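Local atomic coordinates of phosphodiesterase (Pseudomonas aeruginosa, PDB entry 4G75), a protein that is a colicin M-like bacteriocin that binds magnesium and, as a phosphodiesterase of this family, probably kills rival bacteria by cleaving a lipid-linked precursor of peptidoglycan. Residues A[83-86]-A[87-91]; A[95-98]-A[99-103]; A[170-173]-A[174-177]; A[203-206]-A[207-211]; A[252-255]-A[256-260]. One frame throughout, in Å; residues are numbered along the deposited sequence.

Contact 1 of 5, residues A[83-86]-A[87-91]. With EDO (1,2-ethanediol), chain M.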
loop_
_atom_site.group_PDB
_atom_site.type_symbol
_atom_site.label_atom_id
_atom_site.label_comp_id
_atom_site.label_asym_id
_atom_site.label_seq_id
_atom_site.Cartn_x
_atom_site.Cartn_y
_atom_site.Cartn_z
ATOM N N TYR A 83 -14.953 6.182 -15.841
ATOM C CA TYR A 83 -15.588 5.010 -15.255
ATOM C C TYR A 83 -14.549 3.979 -14.838
ATOM O O TYR A 83 -14.703 3.309 -13.815
ATOM C CB TYR A 83 -16.593 4.372 -16.220
ATOM C CG TYR A 83 -17.790 5.243 -16.548
ATOM C CD1 TYR A 83 -18.111 6.345 -15.770
ATOM C CD2 TYR A 83 -18.610 4.941 -17.630
ATOM C CE1 TYR A 83 -19.214 7.139 -16.074
ATOM C CE2 TYR A 83 -19.707 5.723 -17.938
ATOM C CZ TYR A 83 -20.003 6.820 -17.159
ATOM O OH TYR A 83 -21.100 7.595 -17.467
ATOM N N GLU A 84 -13.497 3.841 -15.637
ATOM C CA GLU A 84 -12.468 2.854 -15.340
ATOM C C GLU A 84 -11.622 3.258 -14.135
ATOM O O GLU A 84 -11.213 2.402 -13.344
ATOM C CB GLU A 84 -11.590 2.593 -16.565
ATOM C CG GLU A 84 -12.326 1.864 -17.687
ATOM C CD GLU A 84 -13.045 0.620 -17.193
ATOM O OE1 GLU A 84 -12.394 -0.228 -16.545
ATOM O OE2 GLU A 84 -14.264 0.492 -17.451
ATOM N N PHE A 85 -11.369 4.557 -13.985
ATOM C CA PHE A 85 -10.620 5.037 -12.828
ATOM C C PHE A 85 -11.441 4.745 -11.577
ATOM O O PHE A 85 -10.935 4.221 -10.580
ATOM C CB PHE A 85 -10.352 6.540 -12.953
ATOM C CG PHE A 85 -9.460 7.098 -11.871
ATOM C CD1 PHE A 85 -8.105 7.300 -12.107
ATOM C CD2 PHE A 85 -9.975 7.425 -10.627
ATOM C CE1 PHE A 85 -7.278 7.824 -11.114
ATOM C CE2 PHE A 85 -9.155 7.943 -9.634
ATOM C CZ PHE A 85 -7.812 8.143 -9.876
ATOM N N ILE A 86 -12.723 5.081 -11.636
ATOM C CA ILE A 86 -13.608 4.873 -10.494
ATOM C C ILE A 86 -13.701 3.405 -10.086
ATOM O O ILE A 86 -13.572 3.080 -8.904
ATOM C CB ILE A 86 -15.007 5.440 -10.755
ATOM C CG1 ILE A 86 -14.924 6.970 -10.798
ATOM C CG2 ILE A 86 -15.967 4.967 -9.683
ATOM C CD1 ILE A 86 -16.138 7.657 -11.404
ATOM N N TRP A 87 -13.917 2.522 -11.058
ATOM C CA TRP A 87 -13.999 1.092 -10.763
ATOM C C TRP A 87 -12.684 0.484 -10.262
ATOM O O TRP A 87 -12.712 -0.410 -9.432
ATOM C CB TRP A 87 -14.550 0.294 -11.958
ATOM C CG TRP A 87 -16.051 0.315 -12.053
ATOM C CD1 TRP A 87 -16.798 0.764 -13.102
ATOM C CD2 TRP A 87 -16.983 -0.132 -11.058
ATOM N NE1 TRP A 87 -18.139 0.620 -12.824
ATOM C CE2 TRP A 87 -18.278 0.074 -11.576
ATOM C CE3 TRP A 87 -16.847 -0.686 -9.781
ATOM C CZ2 TRP A 87 -19.428 -0.257 -10.865
ATOM C CZ3 TRP A 87 -17.996 -1.018 -9.074
ATOM C CH2 TRP A 87 -19.269 -0.796 -9.618
ATOM N N ASP A 88 -11.546 0.959 -10.761
ATOM C CA ASP A 88 -10.254 0.491 -10.263
ATOM C C ASP A 88 -10.076 0.928 -8.804
ATOM O O ASP A 88 -9.542 0.184 -7.980
ATOM C CB ASP A 88 -9.094 1.028 -11.112
ATOM C CG ASP A 88 -8.809 0.179 -12.348
ATOM O OD1 ASP A 88 -9.630 -0.706 -12.708
ATOM O OD2 ASP A 88 -7.749 0.414 -12.972
ATOM N N ILE A 89 -10.524 2.141 -8.487
ATOM C CA ILE A 89 -10.455 2.624 -7.109
ATOM C C ILE A 89 -11.322 1.744 -6.202
ATOM O O ILE A 89 -10.988 1.500 -5.045
ATOM C CB ILE A 89 -10.843 4.119 -7.013
ATOM C CG1 ILE A 89 -9.767 4.984 -7.675
ATOM C CG2 ILE A 89 -11.040 4.555 -5.555
ATOM C CD1 ILE A 89 -8.384 4.798 -7.099
ATOM N N PHE A 90 -12.416 1.227 -6.745
ATOM C CA PHE A 90 -13.250 0.277 -6.013
ATOM C C PHE A 90 -12.566 -1.083 -5.874
ATOM O O PHE A 90 -12.567 -1.673 -4.802
ATOM C CB PHE A 90 -14.604 0.121 -6.722
ATOM C CG PHE A 90 -15.590 -0.769 -6.000
ATOM C CD1 PHE A 90 -16.297 -0.303 -4.900
ATOM C CD2 PHE A 90 -15.851 -2.054 -6.457
ATOM C CE1 PHE A 90 -17.229 -1.113 -4.251
ATOM C CE2 PHE A 90 -16.782 -2.866 -5.815
ATOM C CZ PHE A 90 -17.466 -2.397 -4.705
ATOM N N ASP A 91 -11.980 -1.575 -6.963
ATOM C CA ASP A 91 -11.472 -2.943 -7.019
ATOM C C ASP A 91 -10.157 -3.151 -6.282
ATOM O O ASP A 91 -9.962 -4.179 -5.626
ATOM C CB ASP A 91 -11.291 -3.392 -8.471
ATOM C CG ASP A 91 -12.608 -3.684 -9.161
ATOM O OD1 ASP A 91 -13.621 -3.873 -8.454
ATOM O OD2 ASP A 91 -12.621 -3.728 -10.409
HETATM C C1 EDO M . -16.009 2.126 -20.523
HETATM O O1 EDO M . -15.638 2.158 -19.138
HETATM C C2 EDO M . -14.780 2.331 -21.402
HETATM O O2 EDO M . -13.959 3.360 -20.833
#

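Contact 2 of 5, residues A[95-98]-A[99-103]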
loop_
_atom_site.group_PDB
_atom_site.type_symbol
_atom_site.label_atom_id
_atom_site.label_comp_id
_atom_site.label_asym_id
_atom_site.label_seq_id
_atom_site.Cartn_x
_atom_site.Cartn_y
_atom_site.Cartn_z
ATOM N N ALA A 95 -8.911 -6.266 -3.824
ATOM C CA ALA A 95 -7.844 -7.185 -4.203
ATOM C C ALA A 95 -6.808 -7.292 -3.082
ATOM O O ALA A 95 -6.350 -8.381 -2.731
ATOM C CB ALA A 95 -7.172 -6.720 -5.496
ATOM N N ASP A 96 -6.435 -6.153 -2.518
ATOM C CA ASP A 96 -5.470 -6.170 -1.432
ATOM C C ASP A 96 -6.010 -6.965 -0.252
ATOM O O ASP A 96 -5.289 -7.778 0.356
ATOM C CB ASP A 96 -5.108 -4.757 -0.981
ATOM C CG ASP A 96 -3.923 -4.755 -0.035
ATOM O OD1 ASP A 96 -2.791 -4.952 -0.526
ATOM O OD2 ASP A 96 -4.129 -4.584 1.185
ATOM N N TYR A 97 -7.275 -6.729 0.073
ATOM C CA TYR A 97 -7.893 -7.386 1.215
ATOM C C TYR A 97 -8.065 -8.882 0.971
ATOM O O TYR A 97 -8.007 -9.681 1.907
ATOM C CB TYR A 97 -9.236 -6.747 1.567
ATOM C CG TYR A 97 -9.744 -7.210 2.909
ATOM C CD1 TYR A 97 -9.080 -6.855 4.074
ATOM C CD2 TYR A 97 -10.868 -8.027 3.012
ATOM C CE1 TYR A 97 -9.523 -7.287 5.315
ATOM C CE2 TYR A 97 -11.322 -8.464 4.253
ATOM C CZ TYR A 97 -10.642 -8.087 5.399
ATOM O OH TYR A 97 -11.073 -8.518 6.635
ATOM N N ASN A 98 -8.264 -9.267 -0.286
ATOM C CA ASN A 98 -8.333 -10.691 -0.610
ATOM C C ASN A 98 -7.015 -11.386 -0.292
ATOM O O ASN A 98 -6.989 -12.520 0.200
ATOM C CB ASN A 98 -8.710 -10.905 -2.080
ATOM C CG ASN A 98 -10.169 -10.573 -2.348
ATOM O OD1 ASN A 98 -10.971 -10.483 -1.418
ATOM N ND2 ASN A 98 -10.519 -10.397 -3.614
ATOM N N GLN A 99 -5.911 -10.705 -0.567
ATOM C CA GLN A 99 -4.611 -11.257 -0.216
ATOM C C GLN A 99 -4.446 -11.405 1.289
ATOM O O GLN A 99 -3.966 -12.434 1.758
ATOM C CB GLN A 99 -3.474 -10.410 -0.781
ATOM C CG GLN A 99 -3.296 -10.572 -2.277
ATOM C CD GLN A 99 -1.862 -10.420 -2.704
ATOM O OE1 GLN A 99 -1.329 -9.306 -2.777
ATOM N NE2 GLN A 99 -1.214 -11.546 -2.985
ATOM N N PHE A 100 -4.839 -10.381 2.044
ATOM C CA PHE A 100 -4.644 -10.413 3.494
ATOM C C PHE A 100 -5.570 -11.403 4.192
ATOM O O PHE A 100 -5.133 -12.218 5.008
ATOM C CB PHE A 100 -4.847 -9.027 4.132
ATOM C CG PHE A 100 -4.888 -9.067 5.638
ATOM C CD1 PHE A 100 -3.719 -9.189 6.367
ATOM C CD2 PHE A 100 -6.098 -9.026 6.323
ATOM C CE1 PHE A 100 -3.749 -9.243 7.750
ATOM C CE2 PHE A 100 -6.133 -9.087 7.708
ATOM C CZ PHE A 100 -4.955 -9.191 8.422
ATOM N N SER A 101 -6.851 -11.325 3.863
ATOM C CA SER A 101 -7.875 -12.095 4.562
ATOM C C SER A 101 -7.953 -13.544 4.097
ATOM O O SER A 101 -8.159 -14.451 4.898
ATOM C CB SER A 101 -9.237 -11.425 4.385
ATOM O OG SER A 101 -10.281 -12.282 4.800
ATOM N N LEU A 102 -7.800 -13.756 2.796
ATOM C CA LEU A 102 -7.973 -15.091 2.235
ATOM C C LEU A 102 -6.672 -15.773 1.836
ATOM O O LEU A 102 -6.668 -16.962 1.530
ATOM C CB LEU A 102 -8.906 -15.037 1.020
ATOM C CG LEU A 102 -10.271 -14.367 1.173
ATOM C CD1 LEU A 102 -11.007 -14.358 -0.163
ATOM C CD2 LEU A 102 -11.098 -15.059 2.252
ATOM N N GLY A 103 -5.572 -15.028 1.825
ATOM C CA GLY A 103 -4.309 -15.562 1.347
ATOM C C GLY A 103 -4.300 -15.854 -0.145
ATOM O O GLY A 103 -3.536 -16.704 -0.617
HETATM O O HOH W 1 -1.185 -6.629 -1.798
HETATM O O HOH W 2 -10.059 -11.452 7.605
#

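Contact 3 of 5, residues A[170-173]-A[174-177]. With EDO (1,2-ethanediol), chain K.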
loop_
_atom_site.group_PDB
_atom_site.type_symbol
_atom_site.label_atom_id
_atom_site.label_comp_id
_atom_site.label_asym_id
_atom_site.label_seq_id
_atom_site.Cartn_x
_atom_site.Cartn_y
_atom_site.Cartn_z
ATOM N N PRO A 170 14.722 -3.340 11.161
ATOM C CA PRO A 170 15.481 -2.333 11.907
ATOM C C PRO A 170 16.691 -2.945 12.599
ATOM O O PRO A 170 16.621 -4.048 13.148
ATOM C CB PRO A 170 14.471 -1.818 12.944
ATOM C CG PRO A 170 13.128 -2.266 12.441
ATOM C CD PRO A 170 13.376 -3.546 11.718
ATOM N N ASN A 171 17.803 -2.222 12.547
ATOM C CA ASN A 171 19.042 -2.648 13.178
ATOM C C ASN A 171 19.235 -1.826 14.446
ATOM O O ASN A 171 19.734 -0.703 14.400
ATOM C CB ASN A 171 20.203 -2.434 12.210
ATOM C CG ASN A 171 21.506 -3.018 12.712
ATOM O OD1 ASN A 171 21.662 -3.282 13.898
ATOM N ND2 ASN A 171 22.455 -3.215 11.797
ATOM N N VAL A 172 18.801 -2.369 15.575
ATOM C CA VAL A 172 18.811 -1.621 16.828
ATOM C C VAL A 172 20.225 -1.213 17.238
ATOM O O VAL A 172 20.460 -0.088 17.689
ATOM C CB VAL A 172 18.143 -2.421 17.961
ATOM C CG1 VAL A 172 18.172 -1.632 19.257
ATOM C CG2 VAL A 172 16.707 -2.772 17.580
ATOM N N LYS A 173 21.172 -2.127 17.062
ATOM C CA LYS A 173 22.560 -1.837 17.408
ATOM C C LYS A 173 23.129 -0.638 16.658
ATOM O O LYS A 173 24.063 0.007 17.131
ATOM C CB LYS A 173 23.449 -3.066 17.188
ATOM C CG LYS A 173 23.205 -4.168 18.206
ATOM C CD LYS A 173 24.291 -5.229 18.150
ATOM C CE LYS A 173 24.177 -6.056 16.888
ATOM N NZ LYS A 173 22.913 -6.845 16.844
ATOM N N ALA A 174 22.564 -0.334 15.493
ATOM C CA ALA A 174 23.078 0.753 14.668
ATOM C C ALA A 174 22.376 2.089 14.933
ATOM O O ALA A 174 22.789 3.127 14.415
ATOM C CB ALA A 174 22.972 0.382 13.189
HETATM N N MSE A 175 21.317 2.062 15.735
HETATM C CA MSE A 175 20.594 3.285 16.062
HETATM C C MSE A 175 21.407 4.129 17.029
HETATM O O MSE A 175 21.784 3.659 18.094
HETATM C CB MSE A 175 19.243 2.956 16.701
HETATM C CG MSE A 175 18.291 2.228 15.792
HETATM SE SE MSE A 175 16.670 1.749 16.767
HETATM C CE MSE A 175 15.726 0.847 15.322
ATOM N N PRO A 176 21.678 5.386 16.662
ATOM C CA PRO A 176 22.396 6.276 17.578
ATOM C C PRO A 176 21.725 6.392 18.948
ATOM O O PRO A 176 22.428 6.504 19.950
ATOM C CB PRO A 176 22.360 7.616 16.842
ATOM C CG PRO A 176 22.391 7.213 15.402
ATOM C CD PRO A 176 21.530 5.979 15.322
ATOM N N GLN A 177 20.395 6.351 19.003
ATOM C CA GLN A 177 19.723 6.451 20.295
ATOM C C GLN A 177 20.041 5.235 21.149
ATOM O O GLN A 177 20.283 5.351 22.351
ATOM C CB GLN A 177 18.214 6.598 20.130
ATOM C CG GLN A 177 17.795 7.915 19.517
ATOM C CD GLN A 177 16.293 8.067 19.463
ATOM O OE1 GLN A 177 15.684 7.930 18.403
ATOM N NE2 GLN A 177 15.682 8.338 20.613
HETATM C C1 EDO K . 18.463 1.135 12.161
HETATM O O1 EDO K . 18.036 0.270 11.104
HETATM C C2 EDO K . 19.099 2.390 11.577
HETATM O O2 EDO K . 18.067 3.268 11.114
#

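Contact 4 of 5, residues A[203-206]-A[207-211]. With MG (magnesium ion), chain B; EDO (1,2-ethanediol), chain D.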
loop_
_atom_site.group_PDB
_atom_site.type_symbol
_atom_site.label_atom_id
_atom_site.label_comp_id
_atom_site.label_asym_id
_atom_site.label_seq_id
_atom_site.Cartn_x
_atom_site.Cartn_y
_atom_site.Cartn_z
ATOM N N ASP A 203 13.877 -0.425 3.497
ATOM C CA ASP A 203 13.704 -1.865 3.630
ATOM C C ASP A 203 12.658 -2.445 2.695
ATOM O O ASP A 203 12.748 -3.600 2.300
ATOM C CB ASP A 203 13.284 -2.221 5.061
ATOM C CG ASP A 203 14.373 -1.964 6.075
ATOM O OD1 ASP A 203 15.537 -1.812 5.666
ATOM O OD2 ASP A 203 14.058 -1.921 7.284
ATOM N N SER A 204 11.647 -1.645 2.378
ATOM C CA SER A 204 10.429 -2.171 1.770
ATOM C C SER A 204 9.806 -1.140 0.840
ATOM O O SER A 204 9.384 -0.086 1.300
ATOM C CB SER A 204 9.434 -2.523 2.884
ATOM O OG SER A 204 8.141 -2.807 2.369
ATOM N N TRP A 205 9.751 -1.424 -0.463
ATOM C CA TRP A 205 9.159 -0.451 -1.379
ATOM C C TRP A 205 7.683 -0.241 -1.056
ATOM O O TRP A 205 7.196 0.884 -1.105
ATOM C CB TRP A 205 9.374 -0.820 -2.861
ATOM C CG TRP A 205 8.378 -1.794 -3.447
ATOM C CD1 TRP A 205 8.529 -3.142 -3.581
ATOM C CD2 TRP A 205 7.095 -1.477 -4.007
ATOM N NE1 TRP A 205 7.416 -3.690 -4.175
ATOM C CE2 TRP A 205 6.521 -2.687 -4.446
ATOM C CE3 TRP A 205 6.375 -0.292 -4.168
ATOM C CZ2 TRP A 205 5.258 -2.742 -5.040
ATOM C CZ3 TRP A 205 5.125 -0.348 -4.760
ATOM C CH2 TRP A 205 4.578 -1.562 -5.188
ATOM N N VAL A 206 6.988 -1.317 -0.697
ATOM C CA VAL A 206 5.569 -1.230 -0.359
ATOM C C VAL A 206 5.318 -0.322 0.850
ATOM O O VAL A 206 4.468 0.583 0.811
ATOM C CB VAL A 206 4.948 -2.643 -0.130
ATOM C CG1 VAL A 206 3.519 -2.538 0.384
ATOM C CG2 VAL A 206 4.998 -3.468 -1.417
ATOM N N ALA A 207 6.056 -0.542 1.930
ATOM C CA ALA A 207 5.881 0.307 3.103
ATOM C C ALA A 207 6.272 1.739 2.763
ATOM O O ALA A 207 5.589 2.683 3.149
ATOM C CB ALA A 207 6.698 -0.210 4.286
ATOM N N GLY A 208 7.382 1.896 2.046
ATOM C CA GLY A 208 7.860 3.221 1.689
ATOM C C GLY A 208 6.856 4.017 0.878
ATOM O O GLY A 208 6.776 5.242 0.992
ATOM N N ASN A 209 6.084 3.311 0.059
ATOM C CA ASN A 209 5.127 3.930 -0.846
ATOM C C ASN A 209 3.749 4.023 -0.203
ATOM O O ASN A 209 2.806 4.517 -0.810
ATOM C CB ASN A 209 5.058 3.101 -2.130
ATOM C CG ASN A 209 4.455 3.856 -3.299
ATOM O OD1 ASN A 209 4.614 5.076 -3.445
ATOM N ND2 ASN A 209 3.776 3.125 -4.152
ATOM N N THR A 210 3.633 3.542 1.033
ATOM C CA THR A 210 2.362 3.571 1.749
ATOM C C THR A 210 2.432 4.470 2.987
ATOM O O THR A 210 1.740 5.485 3.070
ATOM C CB THR A 210 1.914 2.148 2.167
ATOM O OG1 THR A 210 1.853 1.307 1.003
ATOM C CG2 THR A 210 0.542 2.188 2.831
ATOM N N VAL A 211 3.262 4.075 3.944
ATOM C CA VAL A 211 3.449 4.844 5.170
ATOM C C VAL A 211 4.709 5.705 5.180
ATOM O O VAL A 211 4.782 6.666 5.933
ATOM C CB VAL A 211 3.462 3.943 6.421
ATOM C CG1 VAL A 211 2.087 3.314 6.618
ATOM C CG2 VAL A 211 4.547 2.868 6.300
HETATM MG MG MG B . 4.806 8.571 7.117
HETATM C C1 EDO D . 2.560 8.812 -1.644
HETATM O O1 EDO D . 1.525 9.081 -0.692
HETATM C C2 EDO D . 2.739 7.311 -1.811
HETATM O O2 EDO D . 1.547 6.726 -2.345
HETATM O O HOH W 3 4.716 10.878 8.201
HETATM O O HOH W 4 3.309 9.490 5.292
#

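Contact 5 of 5, residues A[252-255]-A[256-260]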
loop_
_atom_site.group_PDB
_atom_site.type_symbol
_atom_site.label_atom_id
_atom_site.label_comp_id
_atom_site.label_asym_id
_atom_site.label_seq_id
_atom_site.Cartn_x
_atom_site.Cartn_y
_atom_site.Cartn_z
ATOM N N THR A 252 9.949 7.815 -7.563
ATOM C CA THR A 252 10.539 8.890 -8.359
ATOM C C THR A 252 9.958 9.030 -9.762
ATOM O O THR A 252 9.624 10.130 -10.212
ATOM C CB THR A 252 12.063 8.690 -8.489
ATOM O OG1 THR A 252 12.624 8.480 -7.189
ATOM C CG2 THR A 252 12.711 9.903 -9.134
ATOM N N GLU A 253 9.858 7.909 -10.462
ATOM C CA GLU A 253 9.485 7.939 -11.878
ATOM C C GLU A 253 8.181 8.676 -12.188
ATOM O O GLU A 253 8.089 9.391 -13.183
ATOM C CB GLU A 253 9.432 6.532 -12.475
ATOM C CG GLU A 253 9.175 6.549 -13.979
ATOM C CD GLU A 253 9.193 5.172 -14.609
ATOM O OE1 GLU A 253 9.387 4.177 -13.881
ATOM O OE2 GLU A 253 9.007 5.090 -15.841
ATOM N N THR A 254 7.176 8.498 -11.340
ATOM C CA THR A 254 5.868 9.086 -11.586
ATOM C C THR A 254 5.491 10.136 -10.540
ATOM O O THR A 254 4.331 10.537 -10.447
ATOM C CB THR A 254 4.779 7.995 -11.591
ATOM O OG1 THR A 254 4.992 7.113 -10.481
ATOM C CG2 THR A 254 4.844 7.189 -12.871
ATOM N N ALA A 255 6.469 10.583 -9.759
ATOM C CA ALA A 255 6.191 11.476 -8.641
ATOM C C ALA A 255 5.515 12.779 -9.071
ATOM O O ALA A 255 4.609 13.250 -8.398
ATOM C CB ALA A 255 7.460 11.761 -7.836
ATOM N N GLU A 256 5.940 13.357 -10.190
ATOM C CA GLU A 256 5.327 14.604 -10.642
ATOM C C GLU A 256 3.850 14.380 -10.964
ATOM O O GLU A 256 2.986 15.179 -10.586
ATOM C CB GLU A 256 6.074 15.174 -11.852
ATOM C CG GLU A 256 5.566 16.535 -12.313
ATOM C CD GLU A 256 6.541 17.251 -13.237
ATOM O OE1 GLU A 256 7.728 16.859 -13.275
ATOM O OE2 GLU A 256 6.121 18.211 -13.921
ATOM N N GLY A 257 3.566 13.280 -11.657
ATOM C CA GLY A 257 2.204 12.949 -12.030
ATOM C C GLY A 257 1.334 12.702 -10.814
ATOM O O GLY A 257 0.206 13.179 -10.746
HETATM N N MSE A 258 1.861 11.956 -9.849
HETATM C CA MSE A 258 1.098 11.630 -8.649
HETATM C C MSE A 258 0.840 12.876 -7.806
HETATM O O MSE A 258 -0.227 13.021 -7.225
HETATM C CB MSE A 258 1.806 10.541 -7.822
HETATM C CG MSE A 258 1.886 9.177 -8.523
HETATM SE SE MSE A 258 0.116 8.459 -8.933
HETATM C CE MSE A 258 -0.448 8.030 -7.103
ATOM N N THR A 259 1.819 13.775 -7.745
ATOM C CA THR A 259 1.641 15.041 -7.034
ATOM C C THR A 259 0.505 15.855 -7.658
ATOM O O THR A 259 -0.326 16.423 -6.945
ATOM C CB THR A 259 2.941 15.864 -7.021
ATOM O OG1 THR A 259 4.001 15.057 -6.498
ATOM C CG2 THR A 259 2.793 17.110 -6.160
ATOM N N ARG A 260 0.466 15.902 -8.987
ATOM C CA ARG A 260 -0.600 16.615 -9.678
ATOM C C ARG A 260 -1.941 15.943 -9.418
ATOM O O ARG A 260 -2.926 16.611 -9.106
ATOM C CB ARG A 260 -0.325 16.715 -11.179
ATOM C CG ARG A 260 -1.313 17.618 -11.906
ATOM C CD ARG A 260 -0.980 17.756 -13.386
ATOM N NE ARG A 260 -2.023 18.493 -14.090
ATOM C CZ ARG A 260 -1.939 18.885 -15.356
ATOM N NH1 ARG A 260 -0.852 18.613 -16.064
ATOM N NH2 ARG A 260 -2.947 19.552 -15.912
HETATM O O HOH W 5 8.072 12.534 -11.936
#

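Contact 1 of 5, residues A[83-86]-A[87-91]
F85 and I89, one helical turn apart, carry the apolar part of this contact. Their side chains run side by side in the same direction, and I89 CG1 comes within 3.6 Å of F85 CE2, meeting the ring at a slant. The phenyl ring is placed there because CG of F85 stands opposite the backbone N (chi1 -174°). Beyond them, F85 rests on L58 and L61 of helix 55-65, while I89 rests on A149 and L152 of helix 143-153.

The backbone bonds follow the i to i+4 pattern. W87 N reaches Y83 O at 3.0 Å with an N-H...O angle of 166°, and D88 N, I89 N and F90 N repeat the step to E84 O, F85 O and I86 O.

E84 OE1 and D88 OD1 are kept 4.8 Å apart. R45 forms salt bridges with both residues, and K42 adds another to E84, which should ease the like-charge proximity. The other carboxylate oxygen, E84 OE2, accepts from O1 of an ethanediol molecule at 2.7 Å. Regular bonding and burial on several sides mark this as the N-terminal half of the long alpha-helix 81-102, packed against helices 34-49, 55-65 and 143-153.

Contact 2 of 5, residues A[95-98]-A[99-103]
The two segments continue one helix, in which Q99 N, F100 N, S101 N and L102 N donate to the carbonyls of A95, D96, Y97 and N98. The geometry changes toward L102: the S101 N to Y97 O bond is short and straight (2.8 Å, 167°), but L102 N approaches N98 O from above the carbonyl plane. A wider pi-type turn spans 99-102, and G103 then leaves helical geometry with a positive phi.

Among the side chains, Y97 does most. Its CG lies trans to N (chi1 -168°), which swings the ring forward over the next turn, and S101 CB sits over one face, 3.9 Å from the ring centroid and 22° off its normal, a CH-pi contact. F100 CD2 comes to 4.0 Å from Y97 CE1, the two rings set at a slant. On another side of the helix a water donates to both D96 OD1 (2.6 Å) and Q99 OE1, tying the acid to the amide across one turn.

The polar ends have further partners: T143 and N138 hold the D96 carboxylate, and D104 O receives Q99 NE2. N98 and Q99 face helix 106-113, where A109 O takes N98 ND2, while F100 lies against the loop at T136.

Contact 3 of 5, residues A[170-173]-A[174-177]
M175 and P170 close the packed side of this turn, with the selenomethionine CE 3.8 Å from P170 CB. The M175 chain is extended beyond CG, chi2 and chi3 both near 180°, so it runs back beneath the turn: CB passes V172 O at 3.4 Å, SE lies 4.0 Å from V172 CA, and CE ends beside the proline ring and, more loosely, V172 CG2. This apolar group is laid on the beta-sheet, P170 on I236 and L216, V172 on V285 and I287, and M175 on I218.

The opposite character appears at N171, K173 and A174, which are exposed. Here the side-chain contact is slight: N171 CG, its amide directed forward by a chi1 of -172°, meets A174 CB at 3.7 Å. K173 bends twice toward its amine end and meets the following segment through little more than CB. An ethanediol O1 accepts from N171 N at 2.9 Å along a nearly straight N-H (172°), and its C1 also lies near M175 CG.

Between the two sides the backbone is held by i to i+3 bonds, A174 N to N171 O at 3.1 Å and M175 N to V172 O. Both donors stand well above the carbonyl planes, consistent with tight 3-10 winding. The segment is thus a 3-10 turn that delivers M175 to the N-cap position of helix 176-184, with P176 as that helix's first residue.

Contact 4 of 5, residues A[203-206]-A[207-211]
V206 O and T210 OG1 make the shortest bond here, the threonine hydroxyl donating at 2.7 Å. The same carbonyl receives a weak second bond from N209 N, whose main acceptor is W205 O at 2.9 Å. At the other end S204 caps the helix: OG, trans to its own N (chi1 169°), accepts from A207 N at 3.1 Å along an N-H...O angle of 169°, while S204 O takes G208 N.

One shell further out, S204 OG is bonded to L166 O, which fixes the cap. The W205 indole, turned between N and the carbonyl carbon (chi1 84°), sends NE1 to G6 O; V206 CG2 lies 3.5 Å above the ring plane.

Past the turn, A207 O accepts from both T210 N and V211 N, and this folded exit presents V211 O to the magnesium ion at 2.2 Å. Two waters, E213 O and D241 OD2 are its other ligands. The short helix 205-208 thus links strand 188-199 to strand 213-224, with V206 and T210 against T143 of helix 143-153.

Contact 5 of 5, residues A[252-255]-A[256-260]
M258 N to T254 O, at 2.9 Å and nearly collinear with the carbonyl bond, is an i to i+4 bond in the first turn of helix 255-264. T254 occupies the N-cap position, although its side chain makes no capping bond. Instead a water accepts from E256 N at 2.9 Å and donates weakly to T252 O, occupying one N-H of the first turn.

The side chain of M258, a selenomethionine, starts toward T254: CB lies 3.6 Å from T254 O, and CG, set beside its own backbone N (chi1 -66°), comes to 3.4 Å from the same oxygen. CG also passes T254 OG1 at 4.2 Å. Bends at chi2 and chi3 then carry SE and CE away from the turn. Outside it, the side chain packs against L59 of helix 55-65, W54 and F245, whereas T254 meets E55, K56 and L59.

One turn on, A255 O is gripped twice by T259, by N at 2.9 Å and by OG1 at 2.7 Å, the two donors arriving from opposite faces of the carbonyl plane.

Overall arrangement
Contacts 1 and 2 share helix 81-102, yet differ: contact 1 is buried, with charged groups answered by helix 34-49, while contact 2 runs to the partly exposed helix end and uses water. Contacts 3, 4 and 5 each include a helix start. Only contact 4 has a side-chain cap, and like contact 1 it is buried; contact 3 is partly on the sheet and partly exposed, and in contact 5 a water accepts one N-H of the first turn. Threonine hydroxyls bond backbone carbonyls in contacts 4 and 5. Contact 4 lies nearest the chain centre and holds magnesium; its D203 touches P170 of contact 3. Contacts 1 and 3 sit on opposite sides of that centre, about 42 Å apart between their own centres.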